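Geranyltranstransferase (Thermotoga neapolitana, PDB 4WK5) probably acts as a magnesium-dependent prenyltransferase of the FPP/GGPP synthase family, joining isoprenoid diphosphates into longer chains. Local coordinates at residues E29-E34 / V81-E86; E266-A271 / D282-L287. One frame throughout, in Å; residues are numbered along the deposited sequence. Where two conformers were deposited one is given.

Contact 1 of 2, residues E29-E34 / V81-E86; sequences ERRIEE and VAVAVE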
ATOM      1  N   GLU A  29     -14.055 -15.118   7.906  1.00 20.85           N
ATOM      2  CA  GLU A  29     -12.869 -15.712   8.530  1.00 22.91           C
ATOM      3  C   GLU A  29     -12.227 -16.772   7.645  1.00 23.56           C
ATOM      4  O   GLU A  29     -10.995 -16.876   7.569  1.00 21.46           O
ATOM      5  CB  GLU A  29     -13.213 -16.316   9.893  1.00 22.45           C
ATOM      6  CG  GLU A  29     -13.791 -15.304  10.885  1.00 23.99           C
ATOM      7  CD  GLU A  29     -12.743 -14.339  11.443  1.00 25.74           C
ATOM      8  OE1 GLU A  29     -11.537 -14.478  11.118  1.00 22.43           O
ATOM      9  OE2 GLU A  29     -13.134 -13.432  12.202  1.00 26.14           O
ATOM     10  N   ARG A  30     -13.068 -17.574   7.001  1.00 22.68           N
ATOM     11  CA  ARG A  30     -12.607 -18.611   6.084  1.00 22.01           C
ATOM     12  C   ARG A  30     -11.819 -18.022   4.924  1.00 22.53           C
ATOM     13  O   ARG A  30     -10.712 -18.476   4.606  1.00 22.30           O
ATOM     14  CB  ARG A  30     -13.804 -19.403   5.556  1.00 25.58           C
ATOM     15  CG  ARG A  30     -13.477 -20.418   4.468  1.00 30.40           C
ATOM     16  CD  ARG A  30     -12.573 -21.515   4.981  1.00 39.63           C
ATOM     17  NE  ARG A  30     -12.517 -22.638   4.048  1.00 46.84           N
ATOM     18  CZ  ARG A  30     -11.469 -23.442   3.903  1.00 45.43           C
ATOM     19  NH1 ARG A  30     -10.370 -23.241   4.619  1.00 30.32           N
ATOM     20  NH2 ARG A  30     -11.519 -24.447   3.034  1.00 43.46           N
ATOM     21  N   ARG A  31     -12.388 -17.006   4.285  1.00 20.45           N
ATOM     22  CA  ARG A  31     -11.720 -16.438   3.129  1.00 22.36           C
ATOM     23  C   ARG A  31     -10.442 -15.699   3.530  1.00 22.89           C
ATOM     24  O   ARG A  31      -9.417 -15.818   2.854  1.00 22.73           O
ATOM     25  CB  ARG A  31     -12.651 -15.494   2.364  1.00 23.69           C
ATOM     26  CG  ARG A  31     -11.951 -14.809   1.198  1.00 27.47           C
ATOM     27  CD  ARG A  31     -11.521 -15.800   0.113  1.00 35.42           C
ATOM     28  NE  ARG A  31     -12.668 -16.296  -0.637  1.00 50.62           N
ATOM     29  CZ  ARG A  31     -13.206 -15.666  -1.677  1.00 58.38           C
ATOM     30  NH1 ARG A  31     -12.702 -14.510  -2.088  1.00 64.29           N
ATOM     31  NH2 ARG A  31     -14.255 -16.187  -2.298  1.00 54.67           N
ATOM     32  N   ILE A  32     -10.480 -14.947   4.628  1.00 20.00           N
ATOM     33  CA  ILE A  32      -9.305 -14.148   4.954  1.00 19.27           C
ATOM     34  C   ILE A  32      -8.140 -15.064   5.393  1.00 21.28           C
ATOM     35  O   ILE A  32      -6.982 -14.764   5.098  1.00 20.11           O
ATOM     36  CB  ILE A  32      -9.621 -13.041   6.014  1.00 21.09           C
ATOM     37  CG1 ILE A  32      -8.566 -11.929   5.943  1.00 21.69           C
ATOM     38  CG2 ILE A  32      -9.788 -13.605   7.424  1.00 22.71           C
ATOM     39  CD1 ILE A  32      -8.875 -10.716   6.823  1.00 22.71           C
ATOM     40  N   GLU A  33      -8.431 -16.185   6.050  0.55 19.44           N
ATOM     41  CA  GLU A  33      -7.341 -17.079   6.434  0.55 18.76           C
ATOM     42  C   GLU A  33      -6.735 -17.785   5.223  0.55 21.94           C
ATOM     43  O   GLU A  33      -5.546 -18.110   5.220  0.55 23.66           O
ATOM     44  CB  GLU A  33      -7.809 -18.109   7.455  0.55 22.06           C
ATOM     45  CG  GLU A  33      -8.066 -17.533   8.845  0.55 23.12           C
ATOM     46  CD  GLU A  33      -6.835 -16.896   9.507  0.55 20.32           C
ATOM     47  OE1 GLU A  33      -5.708 -17.028   8.993  0.55 22.46           O
ATOM     48  OE2 GLU A  33      -6.998 -16.291  10.582  0.55 15.51           O
ATOM     49  N   GLU A  34      -7.548 -18.024   4.200  1.00 20.39           N
ATOM     50  CA  GLU A  34      -7.033 -18.593   2.954  1.00 23.89           C
ATOM     51  C   GLU A  34      -6.005 -17.658   2.320  1.00 22.50           C
ATOM     52  O   GLU A  34      -4.953 -18.106   1.828  1.00 23.07           O
ATOM     53  CB  GLU A  34      -8.165 -18.870   1.960  1.00 25.57           C
ATOM     54  CG  GLU A  34      -8.997 -20.078   2.291  1.00 38.59           C
ATOM     55  CD  GLU A  34     -10.175 -20.254   1.350  1.00 49.44           C
ATOM     56  OE1 GLU A  34     -10.482 -19.312   0.585  1.00 45.26           O
ATOM     57  OE2 GLU A  34     -10.785 -21.344   1.370  1.00 49.98           O
ATOM     58  N   VAL A  81     -14.454  -7.804  -1.808  1.00 25.31           N
ATOM     59  CA  VAL A  81     -14.427  -6.444  -1.293  1.00 23.33           C
ATOM     60  C   VAL A  81     -14.376  -6.466   0.228  1.00 22.43           C
ATOM     61  O   VAL A  81     -13.583  -5.737   0.832  1.00 19.16           O
ATOM     62  CB  VAL A  81     -15.666  -5.620  -1.761  1.00 24.38           C
ATOM     63  CG1 VAL A  81     -15.686  -4.239  -1.125  1.00 24.95           C
ATOM     64  CG2 VAL A  81     -15.669  -5.505  -3.282  1.00 30.96           C
ATOM     65  N   ALA A  82     -15.224  -7.293   0.848  1.00 19.40           N
ATOM     66  CA  ALA A  82     -15.263  -7.336   2.302  1.00 17.65           C
ATOM     67  C   ALA A  82     -13.912  -7.739   2.887  1.00 19.95           C
ATOM     68  O   ALA A  82     -13.430  -7.101   3.812  1.00 19.30           O
ATOM     69  CB  ALA A  82     -16.364  -8.287   2.795  1.00 18.11           C
ATOM     70  N   VAL A  83     -13.302  -8.789   2.347  1.00 21.15           N
ATOM     71  CA  VAL A  83     -12.011  -9.226   2.881  1.00 21.48           C
ATOM     72  C   VAL A  83     -10.918  -8.201   2.599  1.00 21.45           C
ATOM     73  O   VAL A  83     -10.065  -7.966   3.458  1.00 20.20           O
ATOM     74  CB  VAL A  83     -11.621 -10.612   2.332  1.00 31.53           C
ATOM     75  CG1 VAL A  83     -10.237 -10.998   2.800  1.00 29.56           C
ATOM     76  CG2 VAL A  83     -12.632 -11.635   2.807  1.00 32.12           C
ATOM     77  N   ALA A  84     -10.961  -7.557   1.432  1.00 19.14           N
ATOM     78  CA  ALA A  84     -10.017  -6.469   1.136  1.00 22.70           C
ATOM     79  C   ALA A  84     -10.087  -5.369   2.188  1.00 18.93           C
ATOM     80  O   ALA A  84      -9.056  -4.902   2.682  1.00 18.31           O
ATOM     81  CB  ALA A  84     -10.275  -5.886  -0.245  1.00 20.82           C
ATOM     82  N   VAL A  85     -11.305  -4.963   2.548  1.00 16.78           N
ATOM     83  CA  VAL A  85     -11.463  -3.901   3.522  1.00 17.62           C
ATOM     84  C   VAL A  85     -10.879  -4.351   4.861  1.00 16.64           C
ATOM     85  O   VAL A  85     -10.210  -3.583   5.560  1.00 17.95           O
ATOM     86  CB  VAL A  85     -12.949  -3.500   3.668  1.00 21.93           C
ATOM     87  CG1 VAL A  85     -13.161  -2.642   4.892  1.00 28.51           C
ATOM     88  CG2 VAL A  85     -13.416  -2.764   2.393  1.00 17.72           C
ATOM     89  N   GLU A  86     -11.098  -5.610   5.214  1.00 17.82           N
ATOM     90  CA  GLU A  86     -10.599  -6.072   6.508  1.00 17.29           C
ATOM     91  C   GLU A  86      -9.078  -6.240   6.492  1.00 15.57           C
ATOM     92  O   GLU A  86      -8.418  -5.957   7.502  1.00 17.01           O
ATOM     93  CB  GLU A  86     -11.276  -7.386   6.927  1.00 19.99           C
ATOM     94  CG  GLU A  86     -10.920  -7.868   8.353  1.00 18.96           C
ATOM     95  CD  GLU A  86     -11.370  -6.928   9.480  1.00 25.55           C
ATOM     96  OE1 GLU A  86     -12.137  -5.973   9.241  1.00 21.94           O
ATOM     97  OE2 GLU A  86     -10.932  -7.145  10.628  1.00 22.91           O
TER
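Arg-31 and Ile-32 carry helix 23-36 onto Val-83, while the flat group beside them, the guanidinium of Arg-30, has Glu-34 OE2 over the centre of one face, 3.3 Å above its plane. That pairing is one of charge alone, since no N-H points at the oxygen, and the same carboxylate reaches Arg-31 only in a long salt bridge. Across the interface the contact is apolar and forked. Val-83 holds CG1 anti to its backbone N (chi1 175°), which sets that methyl against Ile-32 CG1 at 3.7 Å and leaves CG2 to meet Arg-31 CG at 3.6 Å, the side chains crossing nearly at right angles. Further along, Ile-32 CD1 rests 3.8 Å from CG of Glu-86. Replacing Val-83 by an alanine would probably leave Ile-32 CG1 and the Arg-31 stem without their methyl partners and open a gap between the helices. The polar ends find their partners beyond the two segments: Arg-31 in salt bridges with Asp-80 and Glu-76, Glu-86 with Arg-58. The helical segments cross at 63°, and around them helix 43-53 meets Ile-32 through Val-52, helix 59-70 meets Glu-86 through Pro-61, and helices 119-138 and 175-201 lie against other residues of 81-86.

Contact 2 of 2, residues E266-A271 / D282-L287; sequences EEVLEA and DFLRNL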
ATOM      1  N   GLU A 266     -28.338   7.966  14.767  1.00 30.46           N
ATOM      2  CA  GLU A 266     -29.777   7.942  14.533  1.00 30.61           C
ATOM      3  C   GLU A 266     -30.095   8.334  13.095  1.00 34.43           C
ATOM      4  O   GLU A 266     -30.976   7.742  12.481  1.00 35.83           O
ATOM      5  CB  GLU A 266     -30.508   8.865  15.512  1.00 37.94           C
ATOM      6  CG  GLU A 266     -32.029   8.850  15.362  1.00 47.83           C
ATOM      7  CD  GLU A 266     -32.628   7.464  15.573  1.00 54.59           C
ATOM      8  OE1 GLU A 266     -32.044   6.663  16.332  1.00 58.39           O
ATOM      9  OE2 GLU A 266     -33.686   7.175  14.977  1.00 57.20           O
ATOM     10  N   GLU A 267     -29.378   9.320  12.559  1.00 30.70           N
ATOM     11  CA  GLU A 267     -29.558   9.710  11.158  1.00 31.28           C
ATOM     12  C   GLU A 267     -29.283   8.538  10.219  1.00 33.94           C
ATOM     13  O   GLU A 267     -30.026   8.308   9.264  1.00 30.88           O
ATOM     14  CB  GLU A 267     -28.649  10.895  10.806  1.00 35.32           C
ATOM     15  CG  GLU A 267     -29.080  12.207  11.453  1.00 42.93           C
ATOM     16  CD  GLU A 267     -28.105  13.349  11.206  1.00 47.25           C
ATOM     17  OE1 GLU A 267     -27.031  13.104  10.616  1.00 44.15           O
ATOM     18  OE2 GLU A 267     -28.420  14.492  11.604  1.00 52.57           O
ATOM     19  N   VAL A 268     -28.219   7.789  10.498  1.00 26.90           N
ATOM     20  CA  VAL A 268     -27.855   6.658   9.660  1.00 26.51           C
ATOM     21  C   VAL A 268     -28.911   5.555   9.741  1.00 29.73           C
ATOM     22  O   VAL A 268     -29.360   5.048   8.709  1.00 29.00           O
ATOM     23  CB  VAL A 268     -26.468   6.104  10.048  1.00 25.62           C
ATOM     24  CG1 VAL A 268     -26.203   4.781   9.346  1.00 28.89           C
ATOM     25  CG2 VAL A 268     -25.398   7.128   9.702  1.00 26.73           C
ATOM     26  N   LEU A 269     -29.318   5.199  10.959  1.00 28.23           N
ATOM     27  CA  LEU A 269     -30.342   4.166  11.130  1.00 28.98           C
ATOM     28  C   LEU A 269     -31.632   4.514  10.393  1.00 31.33           C
ATOM     29  O   LEU A 269     -32.220   3.665   9.717  1.00 31.86           O
ATOM     30  CB  LEU A 269     -30.643   3.934  12.612  1.00 30.59           C
ATOM     31  CG  LEU A 269     -29.550   3.207  13.399  1.00 30.24           C
ATOM     32  CD1 LEU A 269     -29.953   3.094  14.863  1.00 35.60           C
ATOM     33  CD2 LEU A 269     -29.259   1.841  12.799  1.00 34.12           C
ATOM     34  N   GLU A 270     -32.066   5.764  10.525  1.00 29.34           N
ATOM     35  CA  GLU A 270     -33.321   6.194   9.924  1.00 31.41           C
ATOM     36  C   GLU A 270     -33.245   6.162   8.405  1.00 32.19           C
ATOM     37  O   GLU A 270     -34.214   5.778   7.751  1.00 30.91           O
ATOM     38  CB  GLU A 270     -33.709   7.590  10.413  1.00 31.58           C
ATOM     39  CG  GLU A 270     -34.185   7.603  11.857  1.00 38.14           C
ATOM     40  CD  GLU A 270     -34.878   8.896  12.238  1.00 58.65           C
ATOM     41  OE1 GLU A 270     -35.328   9.623  11.329  1.00 67.20           O
ATOM     42  OE2 GLU A 270     -34.981   9.179  13.451  1.00 60.59           O
ATOM     43  N   ALA A 271     -32.096   6.551   7.850  1.00 25.44           N
ATOM     44  CA  ALA A 271     -31.887   6.454   6.408  1.00 28.61           C
ATOM     45  C   ALA A 271     -31.929   4.999   5.940  1.00 29.28           C
ATOM     46  O   ALA A 271     -32.569   4.691   4.931  1.00 29.63           O
ATOM     47  CB  ALA A 271     -30.558   7.101   6.013  1.00 30.84           C
ATOM     48  N   ASP A 282     -30.783  -3.706  10.942  1.00 35.05           N
ATOM     49  CA  ASP A 282     -30.782  -4.624  12.075  1.00 35.84           C
ATOM     50  C   ASP A 282     -29.368  -4.807  12.632  1.00 30.52           C
ATOM     51  O   ASP A 282     -29.170  -4.774  13.849  1.00 36.90           O
ATOM     52  CB  ASP A 282     -31.369  -5.977  11.676  1.00 36.51           C
ATOM     53  CG  ASP A 282     -32.861  -5.914  11.401  1.00 45.84           C
ATOM     54  OD1 ASP A 282     -33.535  -4.980  11.894  1.00 47.98           O
ATOM     55  OD2 ASP A 282     -33.360  -6.812  10.697  1.00 45.18           O
ATOM     56  N   PHE A 283     -28.395  -4.987  11.736  1.00 28.85           N
ATOM     57  CA  PHE A 283     -26.988  -5.148  12.117  1.00 28.26           C
ATOM     58  C   PHE A 283     -26.507  -3.945  12.929  1.00 32.32           C
ATOM     59  O   PHE A 283     -25.968  -4.095  14.035  1.00 30.46           O
ATOM     60  CB  PHE A 283     -26.128  -5.348  10.857  1.00 24.85           C
ATOM     61  CG  PHE A 283     -24.641  -5.410  11.115  1.00 29.45           C
ATOM     62  CD1 PHE A 283     -24.113  -6.287  12.052  1.00 32.19           C
ATOM     63  CD2 PHE A 283     -23.778  -4.604  10.403  1.00 28.62           C
ATOM     64  CE1 PHE A 283     -22.745  -6.345  12.273  1.00 33.31           C
ATOM     65  CE2 PHE A 283     -22.410  -4.661  10.619  1.00 29.36           C
ATOM     66  CZ  PHE A 283     -21.899  -5.529  11.561  1.00 29.27           C
ATOM     67  N   LEU A 284     -26.735  -2.747  12.409  1.00 32.14           N
ATOM     68  CA  LEU A 284     -26.221  -1.559  13.079  1.00 30.57           C
ATOM     69  C   LEU A 284     -27.044  -1.186  14.310  1.00 37.99           C
ATOM     70  O   LEU A 284     -26.526  -0.564  15.242  1.00 39.41           O
ATOM     71  CB  LEU A 284     -26.150  -0.386  12.103  1.00 32.16           C
ATOM     72  CG  LEU A 284     -25.154  -0.610  10.961  1.00 36.09           C
ATOM     73  CD1 LEU A 284     -25.009   0.634  10.125  1.00 37.44           C
ATOM     74  CD2 LEU A 284     -23.793  -1.070  11.489  1.00 33.39           C
ATOM     75  N   ARG A 285     -28.318  -1.572  14.321  1.00 34.90           N
ATOM     76  CA  ARG A 285     -29.152  -1.351  15.492  1.00 36.24           C
ATOM     77  C   ARG A 285     -28.659  -2.197  16.663  1.00 42.16           C
ATOM     78  O   ARG A 285     -28.529  -1.701  17.782  1.00 44.92           O
ATOM     79  CB  ARG A 285     -30.615  -1.674  15.191  1.00 45.39           C
ATOM     80  CG  ARG A 285     -31.587  -1.220  16.267  1.00 51.71           C
ATOM     81  CD  ARG A 285     -32.974  -1.761  15.990  1.00 57.74           C
ATOM     82  NE  ARG A 285     -32.917  -3.179  15.646  1.00 66.95           N
ATOM     83  CZ  ARG A 285     -33.967  -3.911  15.292  1.00 75.00           C
ATOM     84  NH1 ARG A 285     -35.173  -3.363  15.238  1.00 77.80           N
ATOM     85  NH2 ARG A 285     -33.809  -5.195  14.997  1.00 75.68           N
ATOM     86  N   ASN A 286     -28.378  -3.470  16.403  1.00 41.36           N
ATOM     87  CA  ASN A 286     -27.879  -4.356  17.452  1.00 51.92           C
ATOM     88  C   ASN A 286     -26.447  -4.021  17.843  1.00 53.55           C
ATOM     89  O   ASN A 286     -26.002  -4.341  18.944  1.00 55.34           O
ATOM     90  CB  ASN A 286     -27.977  -5.819  17.015  1.00 60.94           C
ATOM     91  CG  ASN A 286     -29.413  -6.278  16.834  1.00 78.12           C
ATOM     92  OD1 ASN A 286     -29.761  -6.889  15.823  1.00 85.42           O
ATOM     93  ND2 ASN A 286     -30.256  -5.981  17.818  1.00 82.71           N
ATOM     94  N   LEU A 287     -25.736  -3.361  16.938  1.00 46.17           N
ATOM     95  CA  LEU A 287     -24.360  -2.957  17.188  1.00 48.73           C
ATOM     96  C   LEU A 287     -24.288  -1.809  18.200  1.00 54.60           C
ATOM     97  O   LEU A 287     -23.346  -1.738  18.988  1.00 58.82           O
ATOM     98  CB  LEU A 287     -23.682  -2.561  15.870  1.00 47.81           C
ATOM     99  CG  LEU A 287     -22.166  -2.359  15.770  1.00 52.59           C
ATOM    100  CD1 LEU A 287     -21.764  -2.448  14.313  1.00 52.69           C
ATOM    101  CD2 LEU A 287     -21.712  -1.021  16.337  1.00 56.29           C
TER
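Leu-269 reaches helix 278-289 with a single methyl, and its torsions explain how. Its CB does not aim at the other helix, but CG lies anti to the carbonyl carbon (chi1 -72°), a turn that swings the end of the side chain across the gap. CD2 then settles over two neighbouring atoms of the other helix, 3.9 Å from both Leu-284 CB and the backbone N of Arg-285, so that the methyl presses on the main chain of the helix as well as on a side chain. Leu-284 adopts the same kind of first torsion, but its CB already faces helix 248-274. The two leucines meet slantwise, the branch of one against the root of the other. Val-268 adds a looser touch, its CG1 standing 4.4 Å from Leu-284 CD1.

Arg-285 shows how a long polar side chain can share an apolar border. Its CB lies 4.5 Å from Leu-269 CD2, whereas the chain beyond runs extended, bends at chi3 (46°) and leads its charge away from the interface. There NH2 stands 3.1 Å from Asp-282 OD1, an attraction of charges with the oxygen well out of the guanidinium plane.

The segments run nearly antiparallel, at 151°, as the two arms of a helical hairpin. Phe-215 of helix 206-229 packs against both Val-268 and Leu-284. Between the segments themselves there is only van der Waals contact and buried aliphatic surface, with the ionic pair of Arg-285 kept at the margin; a polar link between the two helices comes from the adjoining Tyr-265, whose OH hydrogen-bonds to Leu-284 O.

In the fold
Contact 1 and contact 2 illustrate how an all-helical isoprenoid synthase is assembled from helix pairings in series, the first complete before the second begins. Their centres lie 24 Å apart and their nearest atoms about 10 Å, so they do not touch. Helix 59-70 bridges them, placing Pro-61 against Glu-86 of contact 1 and Leu-63 against Leu-284 of contact 2. Both also bear on helices associated with the aspartate-rich motifs of this family: contact 1 includes helix 75-96, which leads into the first, and contact 2 packs on helix 206-229, which carries the second. In relatives these motifs bind magnesium and substrate diphosphate.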